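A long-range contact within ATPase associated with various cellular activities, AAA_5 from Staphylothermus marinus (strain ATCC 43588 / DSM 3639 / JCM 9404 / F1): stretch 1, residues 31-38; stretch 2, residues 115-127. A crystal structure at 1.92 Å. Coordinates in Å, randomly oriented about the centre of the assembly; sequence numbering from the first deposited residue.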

# COMPACT_ATOMS: atom_id res chain seq x y z
N LEU A 31 1.92 -4.19 -2.56
CA LEU A 31 1.93 -3.79 -1.16
C LEU A 31 3.01 -4.61 -0.49
O LEU A 31 3.04 -5.83 -0.64
CB LEU A 31 0.60 -4.07 -0.46
CG LEU A 31 -0.68 -3.51 -1.09
CD1 LEU A 31 -1.90 -3.93 -0.23
CD2 LEU A 31 -0.64 -2.01 -1.28
N TRP A 32 3.86 -3.95 0.28
CA TRP A 32 4.91 -4.70 0.94
C TRP A 32 5.41 -3.88 2.11
O TRP A 32 5.25 -2.66 2.16
CB TRP A 32 6.04 -5.02 -0.05
CG TRP A 32 6.86 -3.85 -0.44
CD1 TRP A 32 6.64 -2.99 -1.48
CD2 TRP A 32 8.05 -3.41 0.19
NE1 TRP A 32 7.62 -2.04 -1.53
CE2 TRP A 32 8.50 -2.27 -0.50
CE3 TRP A 32 8.78 -3.86 1.30
CZ2 TRP A 32 9.65 -1.58 -0.14
CZ3 TRP A 32 9.91 -3.17 1.67
CH2 TRP A 32 10.35 -2.04 0.95
N GLY A 33 6.01 -4.57 3.07
CA GLY A 33 6.46 -3.92 4.27
C GLY A 33 7.07 -4.94 5.22
O GLY A 33 6.99 -6.15 5.00
N MSE A 34 7.64 -4.42 6.29
CA MSE A 34 8.25 -5.25 7.29
C MSE A 34 7.19 -5.66 8.29
O MSE A 34 6.52 -4.81 8.85
CB MSE A 34 9.37 -4.50 8.01
CG MSE A 34 10.10 -5.34 9.08
SE MSE A 34 11.54 -4.29 9.96
CE MSE A 34 12.40 -3.74 8.46
N ILE A 35 7.08 -6.97 8.52
CA ILE A 35 5.96 -7.52 9.24
C ILE A 35 5.90 -6.94 10.65
O ILE A 35 4.88 -6.38 11.06
CB ILE A 35 6.04 -9.06 9.23
CG1 ILE A 35 5.76 -9.56 7.82
CG2 ILE A 35 5.06 -9.69 10.23
CD1 ILE A 35 5.95 -11.07 7.59
N LYS A 36 7.02 -6.98 11.39
CA LYS A 36 7.02 -6.53 12.78
C LYS A 36 6.74 -5.03 12.91
O LYS A 36 6.40 -4.57 14.00
CB LYS A 36 8.36 -6.85 13.47
CG LYS A 36 9.54 -6.00 13.02
CD LYS A 36 10.88 -6.48 13.58
CE LYS A 36 11.88 -5.30 13.75
NZ LYS A 36 13.18 -5.69 14.40
N LYS A 37 6.82 -4.28 11.83
CA LYS A 37 6.42 -2.88 11.87
C LYS A 37 4.92 -2.67 11.60
O LYS A 37 4.41 -1.59 11.91
CB LYS A 37 7.19 -2.06 10.84
CG LYS A 37 8.68 -1.93 11.11
CD LYS A 37 9.00 -0.68 11.96
CE LYS A 37 10.49 -0.53 12.30
NZ LYS A 37 11.34 -0.28 11.09
N HIS A 38 4.23 -3.62 10.99
CA HIS A 38 2.84 -3.41 10.60
C HIS A 38 2.04 -4.66 10.87
O HIS A 38 1.26 -5.15 10.04
CB HIS A 38 2.75 -2.97 9.14
CG HIS A 38 3.50 -1.72 8.87
ND1 HIS A 38 3.03 -0.48 9.25
CD2 HIS A 38 4.73 -1.51 8.34
CE1 HIS A 38 3.92 0.44 8.93
NE2 HIS A 38 4.95 -0.16 8.37
N GLN A 115 17.21 4.35 -6.48
CA GLN A 115 16.88 5.44 -5.57
C GLN A 115 15.76 5.07 -4.62
O GLN A 115 15.74 5.54 -3.49
CB GLN A 115 16.49 6.69 -6.35
CG GLN A 115 17.67 7.36 -7.09
CD GLN A 115 17.25 8.11 -8.33
OE1 GLN A 115 16.14 8.62 -8.42
NE2 GLN A 115 18.14 8.18 -9.31
N TYR A 116 14.79 4.27 -5.08
CA TYR A 116 13.68 3.86 -4.23
C TYR A 116 14.19 3.10 -3.03
O TYR A 116 13.87 3.43 -1.88
CB TYR A 116 12.69 3.05 -5.07
CG TYR A 116 11.53 2.41 -4.36
CD1 TYR A 116 10.40 3.15 -4.00
CD2 TYR A 116 11.54 1.07 -4.09
CE1 TYR A 116 9.32 2.53 -3.36
CE2 TYR A 116 10.50 0.45 -3.48
CZ TYR A 116 9.39 1.17 -3.10
OH TYR A 116 8.41 0.45 -2.49
N PHE A 117 15.04 2.09 -3.26
CA PHE A 117 15.50 1.25 -2.17
C PHE A 117 16.39 2.00 -1.20
O PHE A 117 16.30 1.79 0.02
CB PHE A 117 16.22 0.03 -2.75
CG PHE A 117 15.28 -0.96 -3.38
CD1 PHE A 117 14.13 -1.35 -2.70
CD2 PHE A 117 15.53 -1.49 -4.61
CE1 PHE A 117 13.26 -2.25 -3.27
CE2 PHE A 117 14.66 -2.39 -5.17
CZ PHE A 117 13.51 -2.77 -4.48
N ILE A 118 17.23 2.91 -1.70
CA ILE A 118 18.07 3.73 -0.83
C ILE A 118 17.20 4.58 0.07
O ILE A 118 17.51 4.76 1.26
CB ILE A 118 19.02 4.61 -1.67
CG1 ILE A 118 20.36 3.93 -1.86
CG2 ILE A 118 19.34 5.92 -1.00
CD1 ILE A 118 20.30 2.83 -2.71
N ALA A 119 16.12 5.14 -0.47
CA ALA A 119 15.23 5.96 0.34
C ALA A 119 14.52 5.12 1.40
O ALA A 119 14.46 5.50 2.57
CB ALA A 119 14.21 6.65 -0.57
N ILE A 120 13.98 3.96 1.01
CA ILE A 120 13.31 3.08 1.96
C ILE A 120 14.28 2.64 3.05
O ILE A 120 13.96 2.65 4.25
CB ILE A 120 12.71 1.86 1.24
CG1 ILE A 120 11.62 2.27 0.25
CG2 ILE A 120 12.13 0.89 2.26
CD1 ILE A 120 10.55 3.18 0.81
N ARG A 121 15.48 2.21 2.65
CA ARG A 121 16.39 1.58 3.60
C ARG A 121 16.85 2.57 4.66
O ARG A 121 17.06 2.19 5.82
CB ARG A 121 17.60 0.99 2.87
CG ARG A 121 18.16 -0.24 3.59
CD ARG A 121 19.67 -0.14 3.81
NE ARG A 121 20.01 0.19 5.20
CZ ARG A 121 20.34 1.40 5.64
NH1 ARG A 121 20.63 1.58 6.92
NH2 ARG A 121 20.37 2.45 4.81
N ARG A 122 17.00 3.84 4.28
CA ARG A 122 17.22 4.90 5.26
C ARG A 122 16.23 4.81 6.42
O ARG A 122 16.57 5.11 7.57
CB ARG A 122 17.07 6.27 4.61
CG ARG A 122 18.19 6.69 3.72
CD ARG A 122 17.98 8.10 3.30
NE ARG A 122 18.15 9.00 4.44
CZ ARG A 122 19.33 9.37 4.94
NH1 ARG A 122 20.47 8.95 4.39
NH2 ARG A 122 19.36 10.19 5.98
N ILE A 123 14.99 4.43 6.13
CA ILE A 123 13.90 4.60 7.08
C ILE A 123 13.64 3.33 7.89
O ILE A 123 13.39 3.41 9.10
CB ILE A 123 12.65 5.07 6.31
CG1 ILE A 123 12.89 6.51 5.89
CG2 ILE A 123 11.39 5.01 7.17
CD1 ILE A 123 12.00 6.94 4.82
N ILE A 124 13.68 2.15 7.27
CA ILE A 124 13.28 0.94 7.98
C ILE A 124 14.45 0.11 8.53
O ILE A 124 14.23 -0.68 9.46
CB ILE A 124 12.36 0.04 7.12
CG1 ILE A 124 13.04 -0.42 5.84
CG2 ILE A 124 11.07 0.76 6.82
CD1 ILE A 124 12.18 -1.38 5.05
N ARG A 125 15.65 0.27 7.99
CA ARG A 125 16.86 -0.38 8.50
C ARG A 125 16.66 -1.86 8.83
O ARG A 125 16.66 -2.25 10.00
CB ARG A 125 17.36 0.38 9.74
CG ARG A 125 17.54 1.88 9.46
CD ARG A 125 17.96 2.68 10.68
NE ARG A 125 16.88 2.80 11.66
CZ ARG A 125 15.87 3.66 11.57
NH1 ARG A 125 15.77 4.49 10.54
NH2 ARG A 125 14.94 3.69 12.51
N PRO A 126 16.51 -2.71 7.82
CA PRO A 126 16.31 -4.13 8.09
C PRO A 126 17.55 -4.76 8.70
O PRO A 126 18.67 -4.29 8.54
CB PRO A 126 16.03 -4.72 6.70
CG PRO A 126 15.75 -3.55 5.83
CD PRO A 126 16.56 -2.44 6.38
N SER A 127 17.31 -5.86 9.40
CA SER A 127 18.35 -6.76 9.84
C SER A 127 18.19 -8.08 9.11
O SER A 127 17.18 -8.32 8.42
CB SER A 127 18.26 -6.97 11.35
OG SER A 127 17.18 -7.85 11.68
O HOH W 1 11.55 2.40 11.04

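A direct hydrogen bond between these two stretches joins two aromatic side chains edge to edge: Trp 32 NE1 donates to Tyr 116 OH at 2.8 Å, with an N-H...acceptor angle of 143°. Each polar atom lies near the plane of the other residue's ring, so the bond is made without either ring covering the other. The arrangement solves a familiar packing problem. Both residues are buried, and an indole N-H taken out of water needs an acceptor; here the phenol oxygen supplies one. The carbon frameworks also touch, with Trp 32 CZ2 4.0 Å from Tyr 116 CE2, so polar and apolar contact come from the same pair.

Trp 32 is the broadest element of the strand's side of the contact. Its chi1 of 72° (p) and chi2 of -90° carry the indole out along the helix, which runs at 37° to the strand with the axes 11.1 Å apart at their closest. That spacing leaves room for a large side chain, and the tryptophan spans several helical positions at once. Beyond the tyrosine, its CH2 meets Ile 120 CG2 at 3.7 Å, and its CZ3 comes within 4.4 Å of Ile 124 CD1, a looser touch. The three partners are spaced i, i+4, i+8, the spacing that keeps residues on one side of a helix, and all three point their CA-to-CB bonds toward the strand. Within the helix, the backbone bonds from Ile 120 N to Tyr 116 O (2.9 Å) and from Ile 124 N to Ile 120 O (3.1 Å) tie these same positions together.

On the strand, the alternation is equally plain. Trp 32 and Met 34 point toward the helix, while Gly 33, between them, has no side chain and makes no contact. Met 34, deposited as selenomethionine, is extended through chi1 and chi2 (both t) before chi3 turns to m. Its terminal methyl reaches the end of the helix and the turn that follows: CE lies 4.0 Å from Ile 124 CB, 3.7 Å from Ile 124 O and 4.2 Å from Pro 126 CB. Between these two partners, Arg 125 leaves helical geometry with positive phi, and its side chain stays out of the contact. The flexible methionine thus packs against both the last helical residue and the proline beyond the turn.

The exposed margin is polar. After strand 31-34 a short 3-10 segment follows, with Lys 37 N bonded to Met 34 O at 3.0 Å, and Lys 37 points toward the helix. Its NZ donates to water 1 at 2.7 Å, and that water donates to Ile 123 O at 2.9 Å, so a single water links the lysine to a carbonyl near the helix's C-terminal end. Lys 37 NZ also stands 3.3 Å from Ile 124 O. The rule to read here is graded: a buried aromatic hydrogen bond, then aliphatic packing, then a solvated charge near carbonyls at the helix end.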